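Local coordinates for gluconate kinase (Lactobacillus acidophilus, PDB 3LL3), which binds ATP and D-xylulose and, as a member of the FGGY family of carbohydrate kinases, probably transfers phosphate from ATP to a sugar or sugar acid, at residues 18-21 against 27-30; 4-9 against 433-438; 109-112 against 116-119; 125-130 against 346-351; 91-96 against 148-153. All blocks are in the same frame, centred on the assembly; numbering follows the deposited sequence.

Contact 1: 18-21 against 27-30; sequences GVLY and AVAS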
# COMPACT_ATOMS: atom_id res chain seq x y z
N GLY A 18 5.95 -7.14 -40.34
CA GLY A 18 5.20 -7.25 -41.58
C GLY A 18 4.49 -8.58 -41.64
O GLY A 18 5.03 -9.60 -41.21
N VAL A 19 3.27 -8.57 -42.17
CA VAL A 19 2.53 -9.80 -42.37
C VAL A 19 2.11 -9.86 -43.84
O VAL A 19 1.60 -8.89 -44.40
CB VAL A 19 1.30 -9.90 -41.45
CG1 VAL A 19 0.55 -11.22 -41.70
CG2 VAL A 19 1.72 -9.78 -39.99
N LEU A 20 2.38 -10.99 -44.47
CA LEU A 20 1.98 -11.24 -45.85
C LEU A 20 0.64 -11.98 -45.84
O LEU A 20 0.50 -13.01 -45.18
CB LEU A 20 3.05 -12.09 -46.55
CG LEU A 20 2.84 -12.49 -48.02
CD1 LEU A 20 2.75 -11.27 -48.92
CD2 LEU A 20 3.96 -13.42 -48.48
N TYR A 21 -0.36 -11.42 -46.52
CA TYR A 21 -1.68 -12.02 -46.58
C TYR A 21 -1.98 -12.42 -48.01
O TYR A 21 -1.64 -11.70 -48.94
CB TYR A 21 -2.76 -11.04 -46.11
CG TYR A 21 -2.64 -10.56 -44.68
CD1 TYR A 21 -1.96 -9.38 -44.37
CD2 TYR A 21 -3.22 -11.27 -43.63
CE1 TYR A 21 -1.84 -8.94 -43.08
CE2 TYR A 21 -3.11 -10.83 -42.32
CZ TYR A 21 -2.43 -9.66 -42.05
OH TYR A 21 -2.31 -9.20 -40.76
N ALA A 27 -3.24 -14.96 -43.35
CA ALA A 27 -1.84 -14.64 -43.15
C ALA A 27 -1.02 -15.84 -43.57
O ALA A 27 -1.30 -16.96 -43.15
CB ALA A 27 -1.57 -14.30 -41.68
N VAL A 28 -0.02 -15.63 -44.41
CA VAL A 28 0.76 -16.76 -44.89
C VAL A 28 2.20 -16.72 -44.39
O VAL A 28 2.88 -17.75 -44.36
CB VAL A 28 0.68 -16.91 -46.43
CG1 VAL A 28 -0.77 -17.06 -46.87
CG2 VAL A 28 1.31 -15.74 -47.13
N ALA A 29 2.65 -15.54 -43.99
CA ALA A 29 3.97 -15.38 -43.41
C ALA A 29 4.05 -14.04 -42.71
O ALA A 29 3.25 -13.15 -42.97
CB ALA A 29 5.03 -15.45 -44.49
N SER A 30 5.02 -13.90 -41.82
CA SER A 30 5.31 -12.64 -41.19
C SER A 30 6.79 -12.57 -40.83
O SER A 30 7.41 -13.60 -40.54
CB SER A 30 4.44 -12.47 -39.95
OG SER A 30 4.65 -13.55 -39.07

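Contact 2: 4-9 against 433-438; sequences KYIIGM and AAMFLA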
# COMPACT_ATOMS: atom_id res chain seq x y z
N LYS A 4 -2.11 -13.13 -56.06
CA LYS A 4 -1.94 -11.80 -55.48
C LYS A 4 -1.92 -11.78 -53.97
O LYS A 4 -2.62 -12.57 -53.31
CB LYS A 4 -3.00 -10.84 -56.01
CG LYS A 4 -2.78 -10.45 -57.46
CD LYS A 4 -3.78 -9.40 -57.92
CE LYS A 4 -3.37 -8.86 -59.28
NZ LYS A 4 -4.34 -7.86 -59.81
N TYR A 5 -1.13 -10.87 -53.42
CA TYR A 5 -0.95 -10.77 -51.98
C TYR A 5 -0.99 -9.32 -51.51
O TYR A 5 -0.82 -8.39 -52.30
CB TYR A 5 0.38 -11.38 -51.56
CG TYR A 5 0.50 -12.84 -51.88
CD1 TYR A 5 0.83 -13.27 -53.17
CD2 TYR A 5 0.31 -13.79 -50.90
CE1 TYR A 5 0.95 -14.61 -53.47
CE2 TYR A 5 0.42 -15.14 -51.19
CZ TYR A 5 0.74 -15.55 -52.47
OH TYR A 5 0.86 -16.89 -52.73
N ILE A 6 -1.19 -9.16 -50.21
CA ILE A 6 -1.17 -7.85 -49.57
C ILE A 6 -0.27 -7.92 -48.36
O ILE A 6 -0.34 -8.87 -47.58
CB ILE A 6 -2.57 -7.44 -49.11
CG1 ILE A 6 -3.48 -7.20 -50.32
CG2 ILE A 6 -2.50 -6.21 -48.20
CD1 ILE A 6 -4.95 -7.07 -49.94
N ILE A 7 0.59 -6.93 -48.19
CA ILE A 7 1.42 -6.87 -46.99
C ILE A 7 0.89 -5.80 -46.06
O ILE A 7 0.60 -4.68 -46.48
CB ILE A 7 2.89 -6.59 -47.33
CG1 ILE A 7 3.47 -7.72 -48.16
CG2 ILE A 7 3.70 -6.41 -46.07
CD1 ILE A 7 4.89 -7.42 -48.64
N GLY A 8 0.72 -6.16 -44.79
CA GLY A 8 0.37 -5.20 -43.77
C GLY A 8 1.57 -4.97 -42.90
O GLY A 8 2.19 -5.93 -42.43
N MSE A 9 1.92 -3.70 -42.70
CA MSE A 9 3.10 -3.34 -41.93
C MSE A 9 2.67 -2.68 -40.64
O MSE A 9 1.69 -1.93 -40.63
CB MSE A 9 3.94 -2.34 -42.72
CG MSE A 9 4.40 -2.86 -44.08
SE MSE A 9 5.77 -4.23 -43.87
CE MSE A 9 7.26 -3.14 -43.20
N ALA A 433 -6.09 -5.03 -39.91
CA ALA A 433 -6.91 -3.90 -40.35
C ALA A 433 -6.21 -3.08 -41.43
O ALA A 433 -6.86 -2.51 -42.29
CB ALA A 433 -7.35 -3.04 -39.17
N ALA A 434 -4.88 -3.03 -41.39
CA ALA A 434 -4.12 -2.40 -42.47
C ALA A 434 -4.37 -3.15 -43.76
O ALA A 434 -4.61 -2.54 -44.80
CB ALA A 434 -2.63 -2.35 -42.16
N MSE A 435 -4.36 -4.49 -43.66
CA MSE A 435 -4.63 -5.34 -44.80
C MSE A 435 -6.04 -5.06 -45.31
O MSE A 435 -6.26 -4.97 -46.53
CB MSE A 435 -4.43 -6.81 -44.42
CG MSE A 435 -4.84 -7.86 -45.46
SE MSE A 435 -6.76 -8.29 -45.44
CE MSE A 435 -6.86 -9.43 -43.82
N PHE A 436 -6.97 -4.86 -44.39
CA PHE A 436 -8.36 -4.57 -44.76
C PHE A 436 -8.51 -3.21 -45.50
O PHE A 436 -9.28 -3.10 -46.47
CB PHE A 436 -9.30 -4.65 -43.56
CG PHE A 436 -10.74 -4.37 -43.90
CD1 PHE A 436 -11.54 -5.36 -44.43
CD2 PHE A 436 -11.28 -3.11 -43.71
CE1 PHE A 436 -12.85 -5.11 -44.76
CE2 PHE A 436 -12.60 -2.86 -44.04
CZ PHE A 436 -13.38 -3.86 -44.57
N LEU A 437 -7.80 -2.19 -45.06
CA LEU A 437 -7.81 -0.91 -45.78
C LEU A 437 -7.36 -1.13 -47.23
O LEU A 437 -7.91 -0.56 -48.17
CB LEU A 437 -6.89 0.10 -45.12
CG LEU A 437 -7.17 0.55 -43.68
CD1 LEU A 437 -6.09 1.54 -43.26
CD2 LEU A 437 -8.54 1.19 -43.53
N ALA A 438 -6.35 -1.97 -47.40
CA ALA A 438 -5.87 -2.30 -48.74
C ALA A 438 -7.00 -2.95 -49.55
O ALA A 438 -7.23 -2.59 -50.71
CB ALA A 438 -4.66 -3.22 -48.67

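Contact 3: 109-112 against 116-119; sequences QDAK and FAQQ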
# COMPACT_ATOMS: atom_id res chain seq x y z
N GLN A 109 3.15 21.31 -18.35
CA GLN A 109 2.76 21.81 -17.04
C GLN A 109 2.43 23.31 -17.10
O GLN A 109 1.39 23.72 -16.59
CB GLN A 109 3.84 21.50 -16.00
CG GLN A 109 3.46 21.90 -14.59
CD GLN A 109 2.18 21.24 -14.11
OE1 GLN A 109 1.23 21.92 -13.71
NE2 GLN A 109 2.14 19.91 -14.17
N ASP A 110 3.28 24.11 -17.74
CA ASP A 110 2.99 25.55 -17.88
C ASP A 110 1.70 25.78 -18.68
O ASP A 110 0.85 26.58 -18.29
CB ASP A 110 4.15 26.30 -18.54
CG ASP A 110 5.45 26.20 -17.75
OD1 ASP A 110 5.39 25.96 -16.53
OD2 ASP A 110 6.53 26.36 -18.36
N ALA A 111 1.57 25.10 -19.81
CA ALA A 111 0.34 25.18 -20.59
C ALA A 111 -0.88 24.89 -19.71
O ALA A 111 -1.92 25.53 -19.81
CB ALA A 111 0.40 24.22 -21.76
N LYS A 112 -0.74 23.88 -18.86
CA LYS A 112 -1.81 23.45 -17.98
C LYS A 112 -2.14 24.56 -16.97
O LYS A 112 -3.31 24.82 -16.68
CB LYS A 112 -1.38 22.14 -17.30
CG LYS A 112 -2.50 21.29 -16.74
CD LYS A 112 -1.93 20.00 -16.12
CE LYS A 112 -2.93 19.34 -15.18
NZ LYS A 112 -2.31 18.26 -14.35
N PHE A 116 -3.92 26.78 -21.39
CA PHE A 116 -3.63 26.52 -22.80
C PHE A 116 -3.78 25.03 -23.16
O PHE A 116 -4.27 24.70 -24.25
CB PHE A 116 -2.22 26.99 -23.15
CG PHE A 116 -1.89 26.87 -24.61
CD1 PHE A 116 -2.83 27.16 -25.58
CD2 PHE A 116 -0.62 26.48 -25.01
CE1 PHE A 116 -2.51 27.06 -26.93
CE2 PHE A 116 -0.29 26.39 -26.36
CZ PHE A 116 -1.24 26.68 -27.32
N ALA A 117 -3.33 24.15 -22.26
CA ALA A 117 -3.41 22.71 -22.50
C ALA A 117 -4.87 22.31 -22.60
O ALA A 117 -5.25 21.52 -23.46
CB ALA A 117 -2.70 21.95 -21.39
N GLN A 118 -5.69 22.91 -21.74
CA GLN A 118 -7.12 22.66 -21.75
C GLN A 118 -7.73 23.07 -23.08
O GLN A 118 -8.64 22.42 -23.59
CB GLN A 118 -7.81 23.42 -20.60
CG GLN A 118 -7.45 22.92 -19.21
CD GLN A 118 -6.14 23.49 -18.68
OE1 GLN A 118 -5.37 24.12 -19.41
NE2 GLN A 118 -5.89 23.27 -17.39
N GLN A 119 -7.21 24.15 -23.66
CA GLN A 119 -7.73 24.68 -24.91
C GLN A 119 -7.34 23.78 -26.07
O GLN A 119 -8.14 23.51 -26.96
CB GLN A 119 -7.20 26.10 -25.18
CG GLN A 119 -7.80 26.71 -26.45
CD GLN A 119 -7.18 28.06 -26.86
OE1 GLN A 119 -5.97 28.28 -26.71
NE2 GLN A 119 -8.01 28.95 -27.39

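Contact 4: 125-130 against 346-351; sequences GMPMHP and PIWDAN. With DXP (1-deoxy-D-xylulose-5-phosphate), chain D.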
# COMPACT_ATOMS: atom_id res chain seq x y z
N GLY A 125 -8.84 17.20 -29.11
CA GLY A 125 -9.03 15.91 -28.47
C GLY A 125 -7.76 15.34 -27.88
O GLY A 125 -7.75 14.19 -27.43
N MSE A 126 -6.69 16.13 -27.90
CA MSE A 126 -5.40 15.70 -27.36
C MSE A 126 -5.28 15.92 -25.85
O MSE A 126 -5.33 17.06 -25.38
CB MSE A 126 -4.25 16.41 -28.09
CG MSE A 126 -2.88 16.12 -27.48
SE MSE A 126 -2.47 14.17 -27.58
CE MSE A 126 -0.98 14.10 -26.32
N PRO A 127 -5.15 14.82 -25.08
CA PRO A 127 -4.94 14.96 -23.64
C PRO A 127 -3.74 15.82 -23.28
O PRO A 127 -2.84 16.02 -24.11
CB PRO A 127 -4.71 13.51 -23.19
CG PRO A 127 -5.51 12.71 -24.13
CD PRO A 127 -5.41 13.42 -25.47
N MSE A 128 -3.71 16.32 -22.05
CA MSE A 128 -2.64 17.25 -21.69
C MSE A 128 -1.37 16.49 -21.32
O MSE A 128 -1.05 16.31 -20.14
CB MSE A 128 -3.11 18.18 -20.58
CG MSE A 128 -4.51 18.70 -20.81
SE MSE A 128 -5.10 19.89 -19.39
CE MSE A 128 -6.87 19.13 -19.06
N HIS A 129 -0.66 16.03 -22.35
CA HIS A 129 0.48 15.16 -22.14
C HIS A 129 1.58 15.46 -23.14
O HIS A 129 1.29 15.74 -24.30
CB HIS A 129 0.05 13.69 -22.30
CG HIS A 129 1.04 12.71 -21.75
ND1 HIS A 129 2.13 12.27 -22.47
CD2 HIS A 129 1.12 12.12 -20.53
CE1 HIS A 129 2.82 11.43 -21.73
NE2 HIS A 129 2.24 11.32 -20.55
N PRO A 130 2.85 15.38 -22.70
CA PRO A 130 4.04 15.70 -23.50
C PRO A 130 4.28 14.81 -24.72
O PRO A 130 5.15 15.11 -25.55
CB PRO A 130 5.19 15.56 -22.50
CG PRO A 130 4.63 14.67 -21.41
CD PRO A 130 3.21 15.11 -21.30
N PRO A 346 -6.38 6.33 -16.31
CA PRO A 346 -7.38 7.39 -16.16
C PRO A 346 -6.96 8.62 -15.33
O PRO A 346 -7.67 9.63 -15.38
CB PRO A 346 -8.52 6.66 -15.45
CG PRO A 346 -7.78 5.77 -14.49
CD PRO A 346 -6.50 5.34 -15.23
N ILE A 347 -5.85 8.57 -14.60
CA ILE A 347 -5.53 9.67 -13.68
C ILE A 347 -4.61 10.77 -14.23
O ILE A 347 -4.53 11.85 -13.67
CB ILE A 347 -4.95 9.15 -12.35
CG1 ILE A 347 -3.66 8.36 -12.59
CG2 ILE A 347 -5.96 8.26 -11.62
CD1 ILE A 347 -2.88 8.10 -11.30
N TRP A 348 -3.90 10.48 -15.32
CA TRP A 348 -3.03 11.47 -15.96
C TRP A 348 -2.14 12.17 -14.94
O TRP A 348 -2.17 13.40 -14.80
CB TRP A 348 -3.85 12.47 -16.80
CG TRP A 348 -4.56 11.79 -17.97
CD1 TRP A 348 -5.87 11.39 -18.02
CD2 TRP A 348 -3.97 11.41 -19.22
NE1 TRP A 348 -6.13 10.78 -19.24
CE2 TRP A 348 -4.99 10.78 -19.99
CE3 TRP A 348 -2.69 11.53 -19.77
CZ2 TRP A 348 -4.75 10.27 -21.27
CZ3 TRP A 348 -2.46 11.04 -21.05
CH2 TRP A 348 -3.49 10.41 -21.78
N ASP A 349 -1.33 11.39 -14.24
CA ASP A 349 -0.39 11.92 -13.26
C ASP A 349 0.93 11.19 -13.43
O ASP A 349 1.06 10.03 -13.06
CB ASP A 349 -0.93 11.72 -11.84
CG ASP A 349 0.02 12.23 -10.77
OD1 ASP A 349 1.17 12.57 -11.12
OD2 ASP A 349 -0.39 12.29 -9.60
N ALA A 350 1.90 11.84 -14.04
CA ALA A 350 3.17 11.19 -14.32
C ALA A 350 3.95 10.86 -13.05
O ALA A 350 4.89 10.10 -13.09
CB ALA A 350 4.02 12.06 -15.23
N ASN A 351 3.56 11.45 -11.92
CA ASN A 351 4.29 11.22 -10.68
C ASN A 351 3.68 10.15 -9.80
O ASN A 351 4.23 9.80 -8.77
CB ASN A 351 4.44 12.52 -9.89
CG ASN A 351 5.09 13.60 -10.69
OD1 ASN A 351 6.09 13.37 -11.36
ND2 ASN A 351 4.50 14.79 -10.67
C1 DXP D . 9.29 10.38 -14.66
C2 DXP D . 9.12 8.83 -14.77
C3 DXP D . 8.64 8.28 -16.14
C4 DXP D . 7.31 8.99 -16.49
C5 DXP D . 6.28 8.46 -17.52
O2 DXP D . 9.00 8.19 -13.79
O3 DXP D . 8.70 6.91 -16.18
O4 DXP D . 6.72 9.40 -15.29
O5 DXP D . 4.93 8.45 -17.14
P DXP D . 3.62 8.94 -18.03
O2P DXP D . 3.47 10.52 -17.92
O1P DXP D . 3.68 8.29 -19.49
O3P DXP D . 2.42 8.54 -17.40
O HOH W 1 -1.52 15.26 -17.46

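Contact 5: 91-96 against 148-153; sequences ELLTNS and FSQAQK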
# COMPACT_ATOMS: atom_id res chain seq x y z
N GLU A 91 16.36 16.68 -45.89
CA GLU A 91 17.24 15.84 -45.08
C GLU A 91 16.81 15.83 -43.61
O GLU A 91 16.23 16.80 -43.12
CB GLU A 91 18.69 16.33 -45.20
CG GLU A 91 19.07 17.52 -44.30
CD GLU A 91 18.57 18.87 -44.82
OE1 GLU A 91 18.73 19.87 -44.08
OE2 GLU A 91 18.03 18.94 -45.95
N LEU A 92 17.08 14.74 -42.92
CA LEU A 92 16.73 14.65 -41.50
C LEU A 92 17.44 15.71 -40.70
O LEU A 92 18.66 15.85 -40.80
CB LEU A 92 17.09 13.28 -40.95
CG LEU A 92 16.21 12.16 -41.47
CD1 LEU A 92 16.80 10.80 -41.07
CD2 LEU A 92 14.80 12.35 -40.94
N LEU A 93 16.68 16.45 -39.89
CA LEU A 93 17.22 17.45 -38.97
C LEU A 93 17.21 16.90 -37.54
O LEU A 93 17.93 17.41 -36.67
CB LEU A 93 16.37 18.72 -39.01
CG LEU A 93 16.51 19.66 -40.21
CD1 LEU A 93 15.49 20.80 -40.16
CD2 LEU A 93 17.92 20.22 -40.26
N THR A 94 16.38 15.89 -37.31
CA THR A 94 16.21 15.30 -35.99
C THR A 94 16.02 13.80 -36.16
O THR A 94 15.77 13.32 -37.27
CB THR A 94 14.92 15.79 -35.29
OG1 THR A 94 13.79 15.30 -36.01
CG2 THR A 94 14.83 17.31 -35.25
N ASN A 95 16.13 13.05 -35.07
CA ASN A 95 15.66 11.67 -35.06
C ASN A 95 14.14 11.66 -34.94
O ASN A 95 13.50 12.71 -34.88
CB ASN A 95 16.26 10.91 -33.88
CG ASN A 95 17.72 10.57 -34.10
OD1 ASN A 95 18.12 10.15 -35.18
ND2 ASN A 95 18.52 10.73 -33.05
N SER A 96 13.56 10.47 -34.87
CA SER A 96 12.14 10.36 -34.61
C SER A 96 11.94 10.47 -33.11
O SER A 96 12.37 9.60 -32.36
CB SER A 96 11.58 9.04 -35.13
OG SER A 96 10.20 8.93 -34.85
N PHE A 148 14.65 24.47 -35.18
CA PHE A 148 13.31 24.97 -35.49
C PHE A 148 13.34 25.91 -36.68
O PHE A 148 12.47 25.86 -37.55
CB PHE A 148 12.66 25.67 -34.31
CG PHE A 148 11.17 25.81 -34.47
CD1 PHE A 148 10.33 24.75 -34.15
CD2 PHE A 148 10.62 26.96 -35.00
CE1 PHE A 148 8.97 24.86 -34.33
CE2 PHE A 148 9.26 27.07 -35.18
CZ PHE A 148 8.43 26.02 -34.84
N SER A 149 14.34 26.78 -36.71
CA SER A 149 14.51 27.73 -37.81
C SER A 149 14.64 27.05 -39.17
O SER A 149 14.07 27.49 -40.17
CB SER A 149 15.73 28.61 -37.55
OG SER A 149 15.86 29.59 -38.57
N GLN A 150 15.41 25.97 -39.21
CA GLN A 150 15.68 25.34 -40.50
C GLN A 150 14.67 24.27 -40.93
O GLN A 150 14.65 23.89 -42.10
CB GLN A 150 17.11 24.82 -40.61
CG GLN A 150 17.82 24.58 -39.29
CD GLN A 150 19.26 24.16 -39.50
OE1 GLN A 150 19.64 23.74 -40.60
NE2 GLN A 150 20.08 24.26 -38.46
N ALA A 151 13.82 23.82 -40.01
CA ALA A 151 12.78 22.83 -40.35
C ALA A 151 11.75 23.36 -41.36
O ALA A 151 11.07 24.35 -41.11
CB ALA A 151 12.07 22.33 -39.08
N GLN A 152 11.64 22.69 -42.50
CA GLN A 152 10.66 23.04 -43.52
C GLN A 152 9.48 22.06 -43.52
O GLN A 152 8.43 22.32 -44.12
CB GLN A 152 11.31 23.05 -44.91
CG GLN A 152 12.40 24.13 -45.06
CD GLN A 152 11.87 25.52 -44.76
OE1 GLN A 152 10.90 25.97 -45.38
NE2 GLN A 152 12.50 26.20 -43.81
N LYS A 153 9.67 20.91 -42.87
CA LYS A 153 8.60 19.91 -42.74
C LYS A 153 8.65 19.28 -41.36
O LYS A 153 9.73 18.95 -40.86
CB LYS A 153 8.73 18.81 -43.81
CG LYS A 153 8.46 19.30 -45.24
CD LYS A 153 7.00 19.67 -45.40
CE LYS A 153 6.58 19.75 -46.86
NZ LYS A 153 7.07 20.97 -47.50

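Contact 1: 18-21 against 27-30
Tyr21 and Ala27 face each other across a beta hairpin whose register slips by one residue, a classic beta bulge in which Val28 and Ala29 both lie opposite Leu20. Two backbone bonds hold the slip in place: Leu20 N donates to Ala29 O at 2.8 Å, and Val28 N gives its proton almost straight (176°) to Leu20 O. From CB of Tyr21 the ring swings anti to the carbonyl carbon (chi1 -62°), which brings the CD2-CE2 side of the ring next to Ala27: CD2 comes within 3.7 Å of Ala27 CA, and CE2, one atom further out, rests 3.8 Å from Ala27 CB. Val19 CG1 stands over one face of the ring, offset toward its rim, and also reaches Ala27 CB at 3.7 Å, so the alanine methyl touches both the valine and the tyrosine. At the tip, OH leaves the hairpin and hydrogen-bonds Thr431 OG1. With a leucine at Tyr21, Thr431 OG1 would probably lose that partner, and Val19 CG1 the flat surface beneath it. Leu20 points to the other side of the sheet, where its CG meets Val28 CG2 at 3.7 Å. Strand 27-34 is the outermost of the sheet on this side within the chain, while strand 15-22 is bonded on its other flank to strand 4-11. Helix 429-441 covers the face carrying Val19 and Tyr21; Leu20, on the opposite face, packs on Tyr5 and Ile7 of strand 4-11.

Contact 2: 4-9 against 433-438
Ile6 and Met435 set their side chains at about a right angle to each other, Ile6 rising from a central strand and Met435, modelled as selenomethionine, running off across the flank of a helix. The pair is a worked case of a helix packing on a sheet through one branched side chain and two alanines. Ile6 does most of the work through CG2. This methyl is anti to the backbone N, with CG1 swung beside that nitrogen (chi1 -67°), and it is the branch that approaches the helix: it touches Ala438 CB at 3.7 Å and Met435 CG at 4.0 Å. The longer arm follows less closely, CD1 lying 4.1 Å from the same Ala438 CB, so the alanine methyl is met by both ends of the fork. Met435 touches the strand with CG, after which bends at chi2 and chi3 carry its selenium away. Two residues along the strand, Gly8 presents only its CA, 4.4 Å from Ala434 CB, and the lack of a side chain probably allows the close approach, Gly8 CA and Met435 CA being 5.1 Å apart. The segment axes approach to 7.2 Å at 135°. All the residues that touch are buried, and the union is wholly apolar. The strand belongs to the N-terminal FGGY domain and the helix to the C-terminal one, consistent with the way a late helix returns to the first lobe in actin-like ATPase folds. Strands 15-22 and 70-78 flank strand 4-11, Met435 also packing on Tyr21; helix 239-245 adjoins through Leu242, and helix 49-65 lies under Ile7 and Met9.

Contact 3: 109-112 against 116-119
Ala111 lays its methyl against Phe116 and Ala117 a little further along the chain, CB meeting Ala117 CB at 3.9 Å and Phe116 CB at 4.1 Å. The arrangement is a tight helix-to-helix junction, in which helix 105-114 is followed closely by helix 116-124, and it shows how the last carbonyls of one helix can be taken up by its successor. Ala111 O is gripped twice: Ala117 N donates at 3.1 Å with a straight N-H, although it approaches from above the carbonyl plane and not along a lone pair, and Phe116 N adds a weak, bent bond. The small side chains probably allow this closeness, Ala117 CB settling 3.7 Å from Lys112 N. Phe116 leads its ring away from the 109-112 segment, so that only CD2 comes near Ala111 CB; beyond the junction the ring packs on Leu138 and on Leu193 and Ile196 of helix 191-197. Tyr135 of helix 133-143 covers both alanines. Gln118 adds a polar side-chain contact. Its CG lies beside the backbone N (chi1 -67°), and a bend at chi2 (83°) curls the amide back over the junction, across the aliphatic part of Lys112. There NE2 binds Lys112 O at 3.1 Å, the nitrogen lying in the carbonyl plane on a lone pair and the oxygen close to the plane of the glutamine amide.

Contact 4: 125-130 against 346-351
Trp348 receives Pro127 over one face of its six-membered ring and His129 at its edge. The proline contact is a CH-pi interaction, with CB 3.9 Å from the ring centroid and closest to CH2, while the histidine sends CD2 to within 3.8 Å of CZ3. The His129 ring in turn carries Pro130 CD over one face and the phosphate of 1-deoxy-D-xylulose-5-phosphate at its edge. The planes of His129 and Trp348 stand at 66°, an oblique pair. Here two irregular loops, one from each of the two FGGY domains, meet beside a ligand pocket to which His129 and Ala350 belong. His129 CG is anti to the backbone N (chi1 -164°), which carries the imidazole past the tryptophan toward the ligand, and NE2 donates to O2P of the phosphate at 3.0 Å. ND1 is bonded to Met131 N; with both nitrogens engaged, the rotation of the ring is probably fixed. If an alanine replaced His129, O2P would probably lose this donor and the edge of Trp348 its aromatic neighbour. Arg344 packs against His129, Asn297 ND2 also bonds the ligand, and Trp348 NE1 is taken by Ser279 O. Each loop has its own turn: Met128 centres an inverse gamma turn, and Asp349 OD1 accepts from Asn351 N in an Asx turn. A water joins the two backbones, giving one proton to Met128 O at 2.9 Å and the other, weakly, to Trp348 O at 3.3 Å.

Contact 5: 91-96 against 148-153
The C-terminal end of helix 145-150, where Gln150 gives way to Ala151, is met by Leu93 from the loop between strands 84-86 and 96-97. Here one leucine packs a loop against a helix end. CG of Leu93 lies anti to the carbonyl carbon (chi1 -75°), and the two methyls divide the work. CD1 presses into the backbone, 3.4 Å from Ala151 CA, tighter than usual for two carbons, and 3.6 Å from Gln150 C; it also reaches Ala151 CB at 3.9 Å. CD2 turns to the side chain of Gln150, which crosses it obliquely and brings OE1 to 3.9 Å. The contact across the two segments is thus packing alone, joining a loop and a helix end that both belong to the N-terminal FGGY domain. Beside it, Thr94 OG1 donates to Asn95 O at 2.8 Å and is also bonded to Gly85 N, which ties the loop to strand 84-86. That strand serves both partners: Leu93 pairs with Gly85 through the backbone, while Gln152 and Lys153 both face Leu86 in a classic beta bulge. Leu92 packs against Pro49 and Lys50 of helix 49-65.

Two pairs of contacts touch. Contacts 1 and 2 belong to adjacent strands of one sheet under helix 429-441: Tyr21 N lies 2.8 Å from Ile6 O, and Tyr21 CD1 packs 3.4 Å from Met435 CG. Contacts 3 and 4 meet through Met128, whose selenium is 3.7 Å from Ala117 CB, so the helix junction backs the loop that carries His129. Contact 4 touches the bound sugar phosphate, and the Trp348 side chain is about 6 Å from D-xylulose; the Val19 side chain of contact 1 is about 11 Å from ATP. Contact 5 stands apart, its nearest atoms about 11 Å from those of contact 4.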